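Local atomic coordinates of enterotoxin type A (Staphylococcus aureus, PDB entry 1DYQ), a protein that acts as a secreted superantigen toxin, binding MHC class II, in part through zinc, and T-cell receptors to activate T cells, and causes staphylococcal food poisoning. Residues V186-T191 with H226-L231; K124-N129 with E142-N147; K149-Q154 with K218-E223. The protein carries 3 engineered substitutions. All blocks are in the same frame, centred on the assembly; numbering follows the deposited sequence.

Interaction 1 of 3, residues V186-T191 with H226-L231. With ZN (zinc ion), chain B.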
# COMPACT_ATOMS: atom_id res chain seq x y z
N VAL A 186 -4.28 0.56 11.80
CA VAL A 186 -5.33 1.57 11.71
C VAL A 186 -4.71 2.93 11.35
O VAL A 186 -3.75 3.40 11.93
CB VAL A 186 -6.06 1.72 13.07
CG1 VAL A 186 -7.17 2.75 13.00
CG2 VAL A 186 -6.61 0.37 13.53
N PHE A 187 -5.33 3.54 10.32
CA PHE A 187 -4.91 4.86 9.84
C PHE A 187 -5.91 5.87 10.41
O PHE A 187 -7.02 6.04 9.99
CB PHE A 187 -4.93 4.85 8.29
CG PHE A 187 -3.98 3.79 7.74
CD1 PHE A 187 -2.67 4.01 7.58
CD2 PHE A 187 -4.53 2.52 7.44
CE1 PHE A 187 -1.79 3.01 7.14
CE2 PHE A 187 -3.66 1.51 7.01
CZ PHE A 187 -2.33 1.76 6.86
N HIS A 188 -5.47 6.40 11.59
CA HIS A 188 -6.39 7.14 12.45
C HIS A 188 -6.40 8.63 12.14
O HIS A 188 -5.56 9.38 12.58
CB HIS A 188 -6.03 6.92 13.92
CG HIS A 188 -7.19 7.25 14.84
ND1 HIS A 188 -7.12 6.85 16.15
CD2 HIS A 188 -8.38 7.82 14.70
CE1 HIS A 188 -8.19 7.21 16.82
NE2 HIS A 188 -8.99 7.81 15.95
N THR A 189 -7.40 9.04 11.36
CA THR A 189 -7.55 10.42 10.94
C THR A 189 -8.33 11.26 11.93
O THR A 189 -9.09 10.71 12.72
CB THR A 189 -8.30 10.44 9.57
OG1 THR A 189 -9.36 9.45 9.66
CG2 THR A 189 -7.36 10.02 8.46
N SER A 190 -8.19 12.57 11.85
CA SER A 190 -8.91 13.51 12.69
C SER A 190 -10.42 13.43 12.40
O SER A 190 -11.23 13.31 13.31
CB SER A 190 -8.45 14.95 12.38
OG SER A 190 -7.13 15.17 12.84
N THR A 191 -10.75 13.61 11.13
CA THR A 191 -12.11 13.43 10.64
C THR A 191 -12.14 12.20 9.72
O THR A 191 -11.14 11.86 9.09
CB THR A 191 -12.65 14.64 9.87
OG1 THR A 191 -11.71 15.02 8.85
CG2 THR A 191 -12.87 15.82 10.80
N HIS A 226 -2.46 9.87 12.76
CA HIS A 226 -1.38 8.96 13.23
C HIS A 226 -1.82 7.53 12.91
O HIS A 226 -2.93 7.33 12.43
CB HIS A 226 -1.09 9.14 14.71
CG HIS A 226 -2.25 8.75 15.56
ND1 HIS A 226 -3.22 9.63 15.97
CD2 HIS A 226 -2.63 7.52 16.02
CE1 HIS A 226 -4.15 9.00 16.66
NE2 HIS A 226 -3.79 7.76 16.69
N ILE A 227 -0.91 6.60 13.13
CA ILE A 227 -1.18 5.19 12.81
C ILE A 227 -1.10 4.37 14.13
O ILE A 227 -0.16 4.58 14.88
CB ILE A 227 -0.09 4.70 11.83
CG1 ILE A 227 -0.41 5.30 10.44
CG2 ILE A 227 -0.09 3.18 11.75
CD1 ILE A 227 0.75 5.14 9.45
N ASP A 228 -2.00 3.42 14.22
CA ASP A 228 -1.98 2.49 15.34
C ASP A 228 -1.76 1.06 14.82
O ASP A 228 -2.42 0.66 13.87
CB ASP A 228 -3.31 2.47 16.11
CG ASP A 228 -3.68 3.84 16.61
OD1 ASP A 228 -2.88 4.52 17.27
OD2 ASP A 228 -4.79 4.23 16.16
N ILE A 229 -0.84 0.38 15.47
CA ILE A 229 -0.52 -1.00 15.09
C ILE A 229 -0.64 -1.90 16.32
O ILE A 229 -0.03 -1.56 17.36
CB ILE A 229 0.89 -1.06 14.49
CG1 ILE A 229 0.91 -0.28 13.14
CG2 ILE A 229 1.27 -2.51 14.20
CD1 ILE A 229 2.29 -0.15 12.55
N TYR A 230 -1.42 -2.92 16.22
CA TYR A 230 -1.61 -3.91 17.29
C TYR A 230 -1.10 -5.28 16.80
O TYR A 230 -1.66 -5.80 15.82
CB TYR A 230 -3.10 -4.02 17.63
CG TYR A 230 -3.78 -2.70 17.90
CD1 TYR A 230 -4.37 -1.97 16.87
CD2 TYR A 230 -3.81 -2.16 19.19
CE1 TYR A 230 -4.95 -0.75 17.10
CE2 TYR A 230 -4.42 -0.94 19.43
CZ TYR A 230 -4.99 -0.25 18.39
OH TYR A 230 -5.59 0.98 18.60
N LEU A 231 -0.09 -5.80 17.45
CA LEU A 231 0.50 -7.08 17.08
C LEU A 231 0.37 -8.06 18.28
O LEU A 231 0.47 -7.62 19.41
CB LEU A 231 1.96 -6.94 16.74
CG LEU A 231 2.36 -5.87 15.70
CD1 LEU A 231 3.86 -5.80 15.59
CD2 LEU A 231 1.70 -6.23 14.37
ZN ZN B . -5.22 6.12 17.15

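Interaction 2 of 3, residues K124-N129 with E142-N147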
# COMPACT_ATOMS: atom_id res chain seq x y z
N LYS A 124 5.81 15.58 6.68
CA LYS A 124 5.03 15.10 7.80
C LYS A 124 5.51 13.73 8.26
O LYS A 124 5.52 12.76 7.49
CB LYS A 124 3.53 15.01 7.44
CG LYS A 124 2.67 14.39 8.52
CD LYS A 124 2.60 15.32 9.75
CE LYS A 124 2.04 14.58 10.95
NZ LYS A 124 1.55 15.45 12.03
N LYS A 125 5.99 13.66 9.50
CA LYS A 125 6.32 12.37 10.12
C LYS A 125 5.05 11.86 10.81
O LYS A 125 4.36 12.63 11.51
CB LYS A 125 7.46 12.54 11.11
CG LYS A 125 8.76 13.00 10.51
CD LYS A 125 9.86 13.14 11.57
CE LYS A 125 11.10 13.77 10.96
NZ LYS A 125 12.18 13.95 11.98
N VAL A 126 4.58 10.69 10.40
CA VAL A 126 3.32 10.17 10.91
C VAL A 126 3.58 9.33 12.16
O VAL A 126 4.15 8.27 12.09
CB VAL A 126 2.60 9.26 9.87
CG1 VAL A 126 1.31 8.74 10.46
CG2 VAL A 126 2.35 10.08 8.60
N PRO A 127 3.17 9.86 13.31
CA PRO A 127 3.40 9.13 14.57
C PRO A 127 2.72 7.77 14.53
O PRO A 127 1.61 7.63 13.99
CB PRO A 127 2.80 10.04 15.62
CG PRO A 127 2.70 11.38 15.01
CD PRO A 127 2.45 11.12 13.51
N ILE A 128 3.39 6.77 15.07
CA ILE A 128 2.86 5.44 15.20
C ILE A 128 2.75 4.99 16.67
O ILE A 128 3.77 5.02 17.38
CB ILE A 128 3.73 4.39 14.46
CG1 ILE A 128 3.72 4.70 12.96
CG2 ILE A 128 3.17 2.99 14.72
CD1 ILE A 128 4.89 4.14 12.19
N ASN A 129 1.58 4.56 17.06
CA ASN A 129 1.42 3.88 18.37
C ASN A 129 1.45 2.37 18.06
O ASN A 129 0.58 1.90 17.33
CB ASN A 129 0.09 4.23 19.00
CG ASN A 129 -0.10 5.72 19.23
OD1 ASN A 129 -1.11 6.29 18.82
ND2 ASN A 129 0.89 6.34 19.84
N GLU A 142 10.61 8.79 12.14
CA GLU A 142 10.79 8.86 10.71
C GLU A 142 10.28 7.61 9.97
O GLU A 142 10.51 7.54 8.75
CB GLU A 142 12.25 9.03 10.29
CG GLU A 142 13.20 9.61 11.28
CD GLU A 142 13.56 8.70 12.44
OE1 GLU A 142 14.19 7.65 12.21
OE2 GLU A 142 13.19 9.05 13.58
N THR A 143 9.75 6.63 10.66
CA THR A 143 9.36 5.37 10.03
C THR A 143 8.36 5.55 8.90
O THR A 143 8.53 4.93 7.84
CB THR A 143 8.76 4.41 11.09
OG1 THR A 143 9.77 4.18 12.10
CG2 THR A 143 8.39 3.10 10.46
N VAL A 144 7.30 6.29 9.11
CA VAL A 144 6.33 6.60 8.05
C VAL A 144 6.30 8.10 7.84
O VAL A 144 6.12 8.85 8.82
CB VAL A 144 4.94 6.08 8.39
CG1 VAL A 144 3.92 6.50 7.34
CG2 VAL A 144 4.96 4.55 8.52
N LYS A 145 6.50 8.57 6.62
CA LYS A 145 6.53 10.00 6.38
C LYS A 145 5.87 10.31 5.04
O LYS A 145 5.88 9.45 4.14
CB LYS A 145 7.99 10.51 6.33
CG LYS A 145 8.82 9.78 5.31
CD LYS A 145 10.22 10.25 5.15
CE LYS A 145 11.05 10.14 6.41
NZ LYS A 145 10.54 11.07 7.47
N THR A 146 5.43 11.53 4.89
CA THR A 146 4.85 11.93 3.58
C THR A 146 5.02 13.40 3.36
O THR A 146 5.11 14.19 4.31
CB THR A 146 3.40 11.48 3.45
OG1 THR A 146 2.96 11.81 2.09
CG2 THR A 146 2.47 12.14 4.43
N ASN A 147 5.13 13.82 2.10
CA ASN A 147 5.12 15.24 1.77
C ASN A 147 3.75 15.67 1.25
O ASN A 147 3.55 16.82 0.85
CB ASN A 147 6.17 15.52 0.66
CG ASN A 147 7.58 15.17 1.08
OD1 ASN A 147 8.13 15.78 1.99
ND2 ASN A 147 8.17 14.19 0.41
O HOH W 1 6.63 7.33 11.86

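Interaction 3 of 3, residues K149-Q154 with K218-E223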
# COMPACT_ATOMS: atom_id res chain seq x y z
N LYS A 149 -0.41 16.42 1.56
CA LYS A 149 -1.55 16.78 2.44
C LYS A 149 -2.62 15.72 2.35
O LYS A 149 -3.20 15.26 3.32
CB LYS A 149 -2.13 18.13 1.95
CG LYS A 149 -1.11 19.26 2.12
CD LYS A 149 -1.63 20.56 1.51
CE LYS A 149 -0.48 21.57 1.40
NZ LYS A 149 -0.95 22.81 0.70
N ASN A 150 -2.94 15.35 1.09
CA ASN A 150 -3.86 14.24 0.82
C ASN A 150 -3.04 13.06 0.31
O ASN A 150 -2.27 13.22 -0.66
CB ASN A 150 -4.82 14.72 -0.30
CG ASN A 150 -5.56 13.55 -0.92
OD1 ASN A 150 -5.25 13.13 -2.03
ND2 ASN A 150 -6.49 12.99 -0.17
N VAL A 151 -2.96 11.99 1.09
CA VAL A 151 -2.04 10.89 0.81
C VAL A 151 -2.81 9.59 0.63
O VAL A 151 -3.84 9.37 1.26
CB VAL A 151 -1.01 10.74 1.94
CG1 VAL A 151 -1.69 10.39 3.27
CG2 VAL A 151 0.06 9.74 1.61
N THR A 152 -2.32 8.70 -0.25
CA THR A 152 -2.98 7.41 -0.35
C THR A 152 -2.70 6.62 0.96
O THR A 152 -1.59 6.67 1.49
CB THR A 152 -2.57 6.57 -1.54
OG1 THR A 152 -1.22 6.21 -1.58
CG2 THR A 152 -2.98 7.29 -2.85
N VAL A 153 -3.70 5.85 1.32
CA VAL A 153 -3.47 4.83 2.39
C VAL A 153 -2.38 3.88 1.94
O VAL A 153 -1.48 3.53 2.72
CB VAL A 153 -4.74 4.10 2.76
CG1 VAL A 153 -4.40 2.92 3.70
CG2 VAL A 153 -5.74 5.03 3.44
N GLN A 154 -2.32 3.52 0.64
CA GLN A 154 -1.25 2.70 0.12
C GLN A 154 0.13 3.21 0.45
O GLN A 154 0.99 2.46 0.93
CB GLN A 154 -1.40 2.51 -1.43
CG GLN A 154 -0.22 1.80 -2.05
CD GLN A 154 -0.45 1.34 -3.51
OE1 GLN A 154 0.34 0.51 -3.97
NE2 GLN A 154 -1.41 1.93 -4.15
N LYS A 218 -7.99 4.92 -2.09
CA LYS A 218 -8.42 5.69 -0.91
C LYS A 218 -7.33 6.68 -0.51
O LYS A 218 -6.16 6.31 -0.35
CB LYS A 218 -8.71 4.72 0.24
CG LYS A 218 -9.12 5.41 1.52
CD LYS A 218 -10.51 5.99 1.47
CE LYS A 218 -10.96 6.32 2.92
NZ LYS A 218 -12.25 7.07 2.87
N THR A 219 -7.74 7.93 -0.28
CA THR A 219 -6.81 8.96 0.17
C THR A 219 -7.33 9.53 1.50
O THR A 219 -8.53 9.48 1.73
CB THR A 219 -6.73 10.12 -0.85
OG1 THR A 219 -5.63 10.98 -0.56
CG2 THR A 219 -8.01 10.95 -0.78
N ILE A 220 -6.39 9.93 2.32
CA ILE A 220 -6.77 10.55 3.60
C ILE A 220 -5.93 11.78 3.84
O ILE A 220 -4.85 11.99 3.26
CB ILE A 220 -6.61 9.58 4.78
CG1 ILE A 220 -5.17 9.17 4.98
CG2 ILE A 220 -7.57 8.41 4.69
CD1 ILE A 220 -4.88 8.17 6.07
N ASN A 221 -6.43 12.66 4.72
CA ASN A 221 -5.69 13.86 5.11
C ASN A 221 -4.61 13.51 6.14
O ASN A 221 -4.92 12.90 7.17
CB ASN A 221 -6.66 14.89 5.71
CG ASN A 221 -6.00 16.27 5.70
OD1 ASN A 221 -5.01 16.50 6.37
ND2 ASN A 221 -6.53 17.16 4.86
N SER A 222 -3.38 13.92 5.88
CA SER A 222 -2.27 13.54 6.73
C SER A 222 -2.20 14.46 7.95
O SER A 222 -1.43 14.17 8.87
CB SER A 222 -0.95 13.56 5.96
OG SER A 222 -0.70 14.88 5.48
N GLU A 223 -2.89 15.59 7.88
CA GLU A 223 -2.85 16.60 8.85
C GLU A 223 -3.52 15.99 10.12
O GLU A 223 -4.61 15.53 10.25
CB GLU A 223 -3.53 17.89 8.62
CG GLU A 223 -3.23 18.97 9.66
CD GLU A 223 -3.87 20.31 9.38
OE1 GLU A 223 -5.03 20.36 8.91
OE2 GLU A 223 -3.22 21.35 9.65
O HOH W 2 -4.87 3.88 -1.00

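Interaction 1 of 3, residues V186-T191 with H226-L231
His188 and His226 reach one zinc ion by different first torsions: CG of His188 stands anti to its backbone N (chi1 -161°), whereas CG of His226 takes the crowded position between backbone N and carbonyl carbon (chi1 65°). The two side chains run alongside each other, with ring planes inclined at 57°. CB of His188 rests over one face of the His226 ring, 4.0 Å from its centroid, in a CH-pi contact. His188 binds the zinc through ND1 at 2.3 Å and His226 through NE2 at 2.2 Å. Asp228, two residues further along its strand and so on the same face of the sheet, adds OD2 at 2.2 Å. The paired backbones would hold the three ligands at a set spacing: Val186 with Asp228 and His188 with His226 are antiparallel hydrogen-bonded pairs, each joined by two N-H to O bonds. Beside the site, Val186 CG2 meets the edge of the Tyr230 ring at CE1, 4.1 Å away. Phe187 and Ile227 point to the other face, where Phe187 CD1 packs on Ile227 CG1 at 3.9 Å and the ring extends to Val153 and Leu156 of helix 153-168. With two imidazoles, if neutral, and one carboxylate as the ligands from this chain, the zinc would keep a net positive charge, consistent with its required part in binding MHC class II.

Interaction 2 of 3, residues K124-N129 with E142-N147
Lys124 and Thr146 form an antiparallel hydrogen-bonded pair, Lys125 and Lys145 the next, non-hydrogen-bonded one, and Val126 N then bonds to Val144 O at 2.9 Å. Where a bond from Val144 N to Val126 O would complete the pair, a water takes its place, accepting from Val144 N at 3.0 Å and donating to Val126 O at 2.7 Å. The branched side chains suit the inner face. Val144 CG1 packs on Val126 CB at 4.0 Å, and the Ile128 chain comes across Val144, its CD1 meeting Val144 CG2 at 3.7 Å. Ile128 CD1 also touches Thr143 CB, while Val144 continues onto Leu156 and Ala160 of helix 153-168. Thr146 OG1 is hydrogen-bonded outside the pair, to Glu155. On the face of Lys125 and Lys145, long polar chains suit a solvent-facing position. Lys145 bends at chi3 (60°) and again at chi4, and its NZ comes 4.0 Å from Lys125 CG, an aliphatic carbon. The NZ atoms of Lys125 and Lys145 stay 5.6 Å apart; Glu142 OE2, at 5.3 Å from Lys125 NZ, and Glu123, in a long, weak ion pair with Lys145, would partly offset their like charges.

Interaction 3 of 3, residues K149-Q154 with K218-E223
Lys149 O sits over one face of the Asn221 amide, 3.8 Å from Asn221 CG and almost straight above it. At the amide's edge, Asn221 OD1 accepts Glu223 N in the carbonyl plane at 2.8 Å, closing an Asx turn. The other amide, that of Asn150, meets the Thr219 side chain, but both residues have two deposited conformers and the detail of their fit is doubtful. The motif is a short two-stranded antiparallel ribbon of the beta-grasp domain, one strand of which runs straight into helix 153-168. Val151 and Ile220 exchange two backbone bonds at its middle, and single bonds flank them, Ser222 N to Lys149 O and Val153 N to Lys218 O. Val151 and Ile220 share the buried face, which suits their branched side chains, and Val151 CG1 lies 4.1 Å from Ile220 CG1. Val153, in the first turn of the helix, meets Ile220 from the helix side, CG2 to CG2 at 4.0 Å. Ile220 manages this with CG2 anti to its carbonyl carbon, CG1 having turned between N and C (chi1 64°). At the ribbon's end, Lys218 lays its aliphatic CG on Val153 CG2 at 3.9 Å, a place where a long chain can cover an apolar group and still send its ammonium group outward. Thr152 is the N-cap of the helix, its OG1 bonded to Glu155 N. Gln154 reaches the other domain, bonding to the backbones of Ala91 and Tyr109, and Ser222 OG bonds to Lys148 O. Lys218 O, already holding Val153 N, receives a second bond from a water at 2.8 Å, and the same water accepts Gln154 N at 3.1 Å.

In the fold
All three contacts lie in the beta-grasp domain and involve helix 153-168. Interactions 1 and 2 share a sheet: strands 119-132 and 226-232 are parallel neighbours, and Asn129 probably bonds to Ile227 and Ile229. Interaction 3 is a separate ribbon leading into the helix; its Ile220 packs on Thr189 of interaction 1, and its Val151 and Ser222 on Thr146 of interaction 2. Each contact has a buried side, aromatic against aliphatic for Phe187 and Ile227 in interaction 1, purely aliphatic for Val151 and Ile220 in interaction 3. Their outer sides differ: a partly exposed zinc site in interaction 1, exposed Lys125 and Glu142 in interaction 2, and helix capping with reach toward the OB-fold domain in interaction 3.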